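Local atomic coordinates of salt-tolerant glutaminase (PDB entry 3AGD), a protein that probably catalyses the hydrolysis of L-glutamine to L-glutamate and ammonium, as a salt-tolerant member of the glutaminase family. Residues A[64-78]-A[111-125]. Residues are numbered along the deposited sequence; the frame is centred on the assembly and turned at random.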
loop_
_atom_site.group_PDB
_atom_site.type_symbol
_atom_site.label_atom_id
_atom_site.label_comp_id
_atom_site.label_asym_id
_atom_site.label_seq_id
_atom_site.Cartn_x
_atom_site.Cartn_y
_atom_site.Cartn_z
ATOM N N SER A 64 -5.180 -21.669 9.840
ATOM C CA SER A 64 -5.809 -20.396 9.478
ATOM C C SER A 64 -5.220 -19.638 8.291
ATOM O O SER A 64 -5.880 -18.752 7.734
ATOM C CB SER A 64 -5.862 -19.462 10.688
ATOM O OG SER A 64 -6.877 -19.871 11.588
ATOM N N ALA A 65 -3.992 -19.963 7.902
ATOM C CA ALA A 65 -3.390 -19.288 6.755
ATOM C C ALA A 65 -4.084 -19.758 5.478
ATOM O O ALA A 65 -3.725 -19.357 4.373
ATOM C CB ALA A 65 -1.895 -19.570 6.687
ATOM N N SER A 66 -5.089 -20.610 5.643
ATOM C CA SER A 66 -5.863 -21.120 4.518
ATOM C C SER A 66 -6.993 -20.143 4.220
ATOM O O SER A 66 -7.481 -20.054 3.095
ATOM C CB SER A 66 -6.487 -22.466 4.875
ATOM O OG SER A 66 -7.526 -22.292 5.828
ATOM N N LYS A 67 -7.401 -19.411 5.249
ATOM C CA LYS A 67 -8.509 -18.468 5.151
ATOM C C LYS A 67 -8.488 -17.470 3.993
ATOM O O LYS A 67 -9.497 -17.287 3.315
ATOM C CB LYS A 67 -8.665 -17.746 6.490
ATOM C CG LYS A 67 -9.082 -18.693 7.614
ATOM C CD LYS A 67 -9.097 -17.999 8.962
ATOM C CE LYS A 67 -9.597 -18.934 10.055
ATOM N NZ LYS A 67 -9.567 -18.268 11.380
ATOM N N PRO A 68 -7.349 -16.808 3.746
ATOM C CA PRO A 68 -7.367 -15.863 2.628
ATOM C C PRO A 68 -7.593 -16.519 1.275
ATOM O O PRO A 68 -8.170 -15.914 0.369
ATOM C CB PRO A 68 -6.006 -15.168 2.730
ATOM C CG PRO A 68 -5.162 -16.137 3.485
ATOM C CD PRO A 68 -6.092 -16.705 4.507
ATOM N N PHE A 69 -7.165 -17.768 1.145
ATOM C CA PHE A 69 -7.306 -18.478 -0.120
ATOM C C PHE A 69 -8.711 -19.006 -0.398
ATOM O O PHE A 69 -9.192 -18.918 -1.527
ATOM C CB PHE A 69 -6.253 -19.585 -0.185
ATOM C CG PHE A 69 -4.857 -19.069 0.027
ATOM C CD1 PHE A 69 -4.124 -19.431 1.156
ATOM C CD2 PHE A 69 -4.308 -18.145 -0.858
ATOM C CE1 PHE A 69 -2.870 -18.876 1.403
ATOM C CE2 PHE A 69 -3.053 -17.581 -0.620
ATOM C CZ PHE A 69 -2.331 -17.946 0.515
ATOM N N THR A 70 -9.380 -19.534 0.619
ATOM C CA THR A 70 -10.740 -20.021 0.415
ATOM C C THR A 70 -11.641 -18.811 0.178
ATOM O O THR A 70 -12.610 -18.881 -0.576
ATOM C CB THR A 70 -11.257 -20.819 1.637
ATOM O OG1 THR A 70 -10.960 -20.108 2.842
ATOM C CG2 THR A 70 -10.613 -22.189 1.692
ATOM N N TYR A 71 -11.307 -17.699 0.829
ATOM C CA TYR A 71 -12.060 -16.456 0.684
ATOM C C TYR A 71 -11.977 -16.012 -0.778
ATOM O O TYR A 71 -12.972 -15.605 -1.367
ATOM C CB TYR A 71 -11.476 -15.385 1.621
ATOM C CG TYR A 71 -12.204 -14.052 1.643
ATOM C CD1 TYR A 71 -13.597 -13.984 1.536
ATOM C CD2 TYR A 71 -11.501 -12.861 1.853
ATOM C CE1 TYR A 71 -14.275 -12.764 1.642
ATOM C CE2 TYR A 71 -12.167 -11.637 1.965
ATOM C CZ TYR A 71 -13.555 -11.594 1.860
ATOM O OH TYR A 71 -14.219 -10.388 1.989
ATOM N N ALA A 72 -10.790 -16.108 -1.366
ATOM C CA ALA A 72 -10.617 -15.733 -2.768
ATOM C C ALA A 72 -11.476 -16.642 -3.662
ATOM O O ALA A 72 -12.187 -16.167 -4.546
ATOM C CB ALA A 72 -9.152 -15.839 -3.159
ATOM N N ALA A 73 -11.417 -17.947 -3.416
ATOM C CA ALA A 73 -12.189 -18.915 -4.193
ATOM C C ALA A 73 -13.691 -18.612 -4.133
ATOM O O ALA A 73 -14.399 -18.714 -5.136
ATOM C CB ALA A 73 -11.922 -20.328 -3.675
ATOM N N ALA A 74 -14.169 -18.247 -2.947
ATOM C CA ALA A 74 -15.576 -17.923 -2.758
ATOM C C ALA A 74 -15.966 -16.711 -3.591
ATOM O O ALA A 74 -17.033 -16.689 -4.209
ATOM C CB ALA A 74 -15.858 -17.655 -1.287
ATOM N N LEU A 75 -15.104 -15.699 -3.601
ATOM C CA LEU A 75 -15.370 -14.482 -4.369
ATOM C C LEU A 75 -15.402 -14.826 -5.855
ATOM O O LEU A 75 -16.284 -14.379 -6.597
ATOM C CB LEU A 75 -14.291 -13.431 -4.071
ATOM C CG LEU A 75 -14.334 -12.871 -2.640
ATOM C CD1 LEU A 75 -13.006 -12.233 -2.257
ATOM C CD2 LEU A 75 -15.477 -11.863 -2.534
ATOM N N VAL A 76 -14.437 -15.627 -6.288
ATOM C CA VAL A 76 -14.373 -16.049 -7.681
ATOM C C VAL A 76 -15.615 -16.859 -8.048
ATOM O O VAL A 76 -16.239 -16.633 -9.078
ATOM C CB VAL A 76 -13.140 -16.941 -7.944
ATOM C CG1 VAL A 76 -13.268 -17.624 -9.306
ATOM C CG2 VAL A 76 -11.879 -16.101 -7.900
ATOM N N ASP A 77 -15.981 -17.795 -7.184
ATOM C CA ASP A 77 -17.120 -18.658 -7.449
ATOM C C ASP A 77 -18.506 -18.058 -7.363
ATOM O O ASP A 77 -19.355 -18.356 -8.197
ATOM C CB ASP A 77 -17.076 -19.882 -6.535
ATOM C CG ASP A 77 -15.871 -20.754 -6.797
ATOM O OD1 ASP A 77 -15.461 -20.852 -7.972
ATOM O OD2 ASP A 77 -15.342 -21.351 -5.835
ATOM N N ARG A 78 -18.746 -17.217 -6.365
ATOM C CA ARG A 78 -20.078 -16.655 -6.173
ATOM C C ARG A 78 -20.241 -15.166 -6.457
ATOM O O ARG A 78 -21.363 -14.672 -6.524
ATOM C CB ARG A 78 -20.537 -16.955 -4.742
ATOM C CG ARG A 78 -20.469 -18.434 -4.378
ATOM C CD ARG A 78 -21.584 -19.229 -5.047
ATOM N NE ARG A 78 -22.805 -19.234 -4.251
ATOM C CZ ARG A 78 -22.933 -19.864 -3.087
ATOM N NH1 ARG A 78 -21.921 -20.546 -2.578
ATOM N NH2 ARG A 78 -24.076 -19.806 -2.425
ATOM N N ALA A 111 -13.635 -12.567 7.032
ATOM C CA ALA A 111 -13.133 -13.872 6.604
ATOM C C ALA A 111 -11.928 -14.431 7.356
ATOM O O ALA A 111 -11.616 -15.615 7.213
ATOM C CB ALA A 111 -12.823 -13.834 5.095
ATOM N N MET A 112 -11.258 -13.595 8.145
ATOM C CA MET A 112 -10.075 -14.015 8.900
ATOM C C MET A 112 -10.386 -14.725 10.217
ATOM O O MET A 112 -9.562 -15.489 10.724
ATOM C CB MET A 112 -9.173 -12.808 9.177
ATOM C CG MET A 112 -8.602 -12.159 7.922
ATOM S SD MET A 112 -7.630 -13.307 6.909
ATOM C CE MET A 112 -8.776 -13.683 5.597
ATOM N N ILE A 113 -11.563 -14.469 10.774
ATOM C CA ILE A 113 -11.964 -15.110 12.020
ATOM C C ILE A 113 -12.714 -16.393 11.673
ATOM O O ILE A 113 -13.328 -16.496 10.606
ATOM C CB ILE A 113 -12.886 -14.199 12.867
ATOM C CG1 ILE A 113 -14.178 -13.902 12.103
ATOM C CG2 ILE A 113 -12.166 -12.899 13.201
ATOM C CD1 ILE A 113 -15.201 -13.112 12.900
ATOM N N ASN A 114 -12.665 -17.365 12.575
ATOM C CA ASN A 114 -13.316 -18.650 12.360
ATOM C C ASN A 114 -14.741 -18.545 11.833
ATOM O O ASN A 114 -15.058 -19.107 10.789
ATOM C CB ASN A 114 -13.289 -19.461 13.656
ATOM C CG ASN A 114 -11.899 -19.963 13.991
ATOM O OD1 ASN A 114 -10.900 -19.419 13.512
ATOM N ND2 ASN A 114 -11.824 -20.999 14.820
ATOM N N ALA A 115 -15.593 -17.819 12.549
ATOM C CA ALA A 115 -16.990 -17.655 12.145
ATOM C C ALA A 115 -17.112 -17.219 10.685
ATOM O O ALA A 115 -17.951 -17.729 9.942
ATOM C CB ALA A 115 -17.679 -16.645 13.058
ATOM N N GLY A 116 -16.281 -16.270 10.274
ATOM C CA GLY A 116 -16.334 -15.823 8.894
ATOM C C GLY A 116 -15.737 -16.866 7.962
ATOM O O GLY A 116 -16.144 -16.987 6.803
ATOM N N ALA A 117 -14.765 -17.622 8.468
ATOM C CA ALA A 117 -14.108 -18.658 7.676
ATOM C C ALA A 117 -15.062 -19.819 7.407
ATOM O O ALA A 117 -14.986 -20.466 6.362
ATOM C CB ALA A 117 -12.852 -19.154 8.398
ATOM N N LEU A 118 -15.959 -20.075 8.357
ATOM C CA LEU A 118 -16.947 -21.136 8.212
ATOM C C LEU A 118 -17.962 -20.676 7.169
ATOM O O LEU A 118 -18.419 -21.465 6.343
ATOM C CB LEU A 118 -17.647 -21.405 9.553
ATOM C CG LEU A 118 -16.792 -22.047 10.657
ATOM C CD1 LEU A 118 -17.487 -21.902 12.001
ATOM C CD2 LEU A 118 -16.542 -23.522 10.337
ATOM N N ALA A 119 -18.303 -19.391 7.207
ATOM C CA ALA A 119 -19.255 -18.826 6.254
ATOM C C ALA A 119 -18.672 -18.892 4.847
ATOM O O ALA A 119 -19.392 -19.140 3.882
ATOM C CB ALA A 119 -19.580 -17.376 6.621
ATOM N N VAL A 120 -17.364 -18.666 4.740
ATOM C CA VAL A 120 -16.667 -18.712 3.455
ATOM C C VAL A 120 -16.665 -20.128 2.865
ATOM O O VAL A 120 -16.924 -20.313 1.679
ATOM C CB VAL A 120 -15.201 -18.236 3.602
ATOM C CG1 VAL A 120 -14.374 -18.685 2.398
ATOM C CG2 VAL A 120 -15.161 -16.712 3.728
ATOM N N HIS A 121 -16.374 -21.126 3.692
ATOM C CA HIS A 121 -16.340 -22.501 3.213
ATOM C C HIS A 121 -17.709 -22.927 2.678
ATOM O O HIS A 121 -17.800 -23.631 1.675
ATOM C CB HIS A 121 -15.888 -23.441 4.332
ATOM C CG HIS A 121 -15.405 -24.768 3.840
ATOM N ND1 HIS A 121 -16.257 -25.751 3.380
ATOM C CD2 HIS A 121 -14.151 -25.256 3.682
ATOM C CE1 HIS A 121 -15.549 -26.784 2.959
ATOM N NE2 HIS A 121 -14.268 -26.508 3.131
ATOM N N GLN A 122 -18.764 -22.472 3.350
ATOM C CA GLN A 122 -20.144 -22.767 2.975
ATOM C C GLN A 122 -20.519 -22.170 1.615
ATOM O O GLN A 122 -21.453 -22.637 0.968
ATOM C CB GLN A 122 -21.099 -22.232 4.064
ATOM C CG GLN A 122 -22.577 -22.109 3.647
ATOM C CD GLN A 122 -23.352 -23.416 3.743
ATOM O OE1 GLN A 122 -23.858 -23.777 4.808
ATOM N NE2 GLN A 122 -23.439 -24.133 2.631
ATOM N N LEU A 123 -19.787 -21.149 1.183
ATOM C CA LEU A 123 -20.057 -20.478 -0.091
ATOM C C LEU A 123 -19.231 -20.985 -1.265
ATOM O O LEU A 123 -19.568 -20.733 -2.418
ATOM C CB LEU A 123 -19.773 -18.977 0.037
ATOM C CG LEU A 123 -20.639 -18.080 0.920
ATOM C CD1 LEU A 123 -19.833 -16.844 1.332
ATOM C CD2 LEU A 123 -21.908 -17.692 0.175
ATOM N N LEU A 124 -18.152 -21.694 -0.956
ATOM C CA LEU A 124 -17.192 -22.180 -1.943
ATOM C C LEU A 124 -17.488 -22.465 -3.418
ATOM O O LEU A 124 -16.863 -21.856 -4.280
ATOM C CB LEU A 124 -16.420 -23.363 -1.351
ATOM C CG LEU A 124 -15.306 -22.814 -0.454
ATOM C CD1 LEU A 124 -14.466 -23.937 0.117
ATOM C CD2 LEU A 124 -14.445 -21.853 -1.278
ATOM N N VAL A 125 -18.405 -23.363 -3.744
ATOM C CA VAL A 125 -18.646 -23.668 -5.155
ATOM C C VAL A 125 -19.929 -23.074 -5.727
ATOM O O VAL A 125 -19.931 -22.504 -6.817
ATOM C CB VAL A 125 -18.657 -25.199 -5.374
ATOM C CG1 VAL A 125 -18.991 -25.532 -6.819
ATOM C CG2 VAL A 125 -17.305 -25.771 -5.002
HETATM O O HOH W 1 -11.914 -17.614 5.022
HETATM O O HOH W 2 -12.456 -20.188 5.092
HETATM O O HOH W 3 -13.928 -10.432 5.136
HETATM O O HOH W 4 -23.666 -21.394 -0.389
#
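Lys67 reaches across to the start of helix 114-123 and makes two hydrogen bonds there through its ammonium group. Lys67 NZ donates to Asn114 OD1 at 2.8 Å, tilted 19° from the amide's carbonyl plane, and to the backbone O of Met112 at 2.9 Å, lying above the plane of the Met112 carbonyl, 39° out of it. The chain is fully extended beyond CG (chi2 to chi4 near 180°), which carries NZ past Ala117, whose CB lies 3.7 Å from Lys67 CE. Tyr191, from helix 184-195, also touches the lysine, and Asn167 takes a hydrogen bond from Asn114 ND2. Ser64 and Lys67 are consistent with the SxxK motif of serine beta-lactamases and related glutaminases, at the start of helix 67-78; Ser64, Asn114, Asn167 and Tyr191 are known to bind L-glutamate in this enzyme, so this end of the contact probably lines the substrate pocket.

Apolar packing fills the interface away from the pocket, where the two helix axes pass 8.7 Å apart at 41°. The methyl of Ala111 sits over the centre of one face of the Tyr71 ring in a CH-pi contact, 3.5 Å from CB to the centroid, while Leu75 covers the opposite face; Tyr71 OH is hydrogen-bonded to Arg232 NH1. Val120 sets CG1 against Thr70 and Ala74 and CG2 against Tyr71 CD1, and Leu124 CD2 packs 3.8 Å from Ala73 CB.

Waters bridge the two segments: one donates to both Lys67 O and Ala111 O, another links Thr70 OG1 and Ala117 O. At the far end, Arg78, bent at chi2 and chi3, lays one guanidinium face against Leu123 CD2, and a water links its NH2 to Gln122 O.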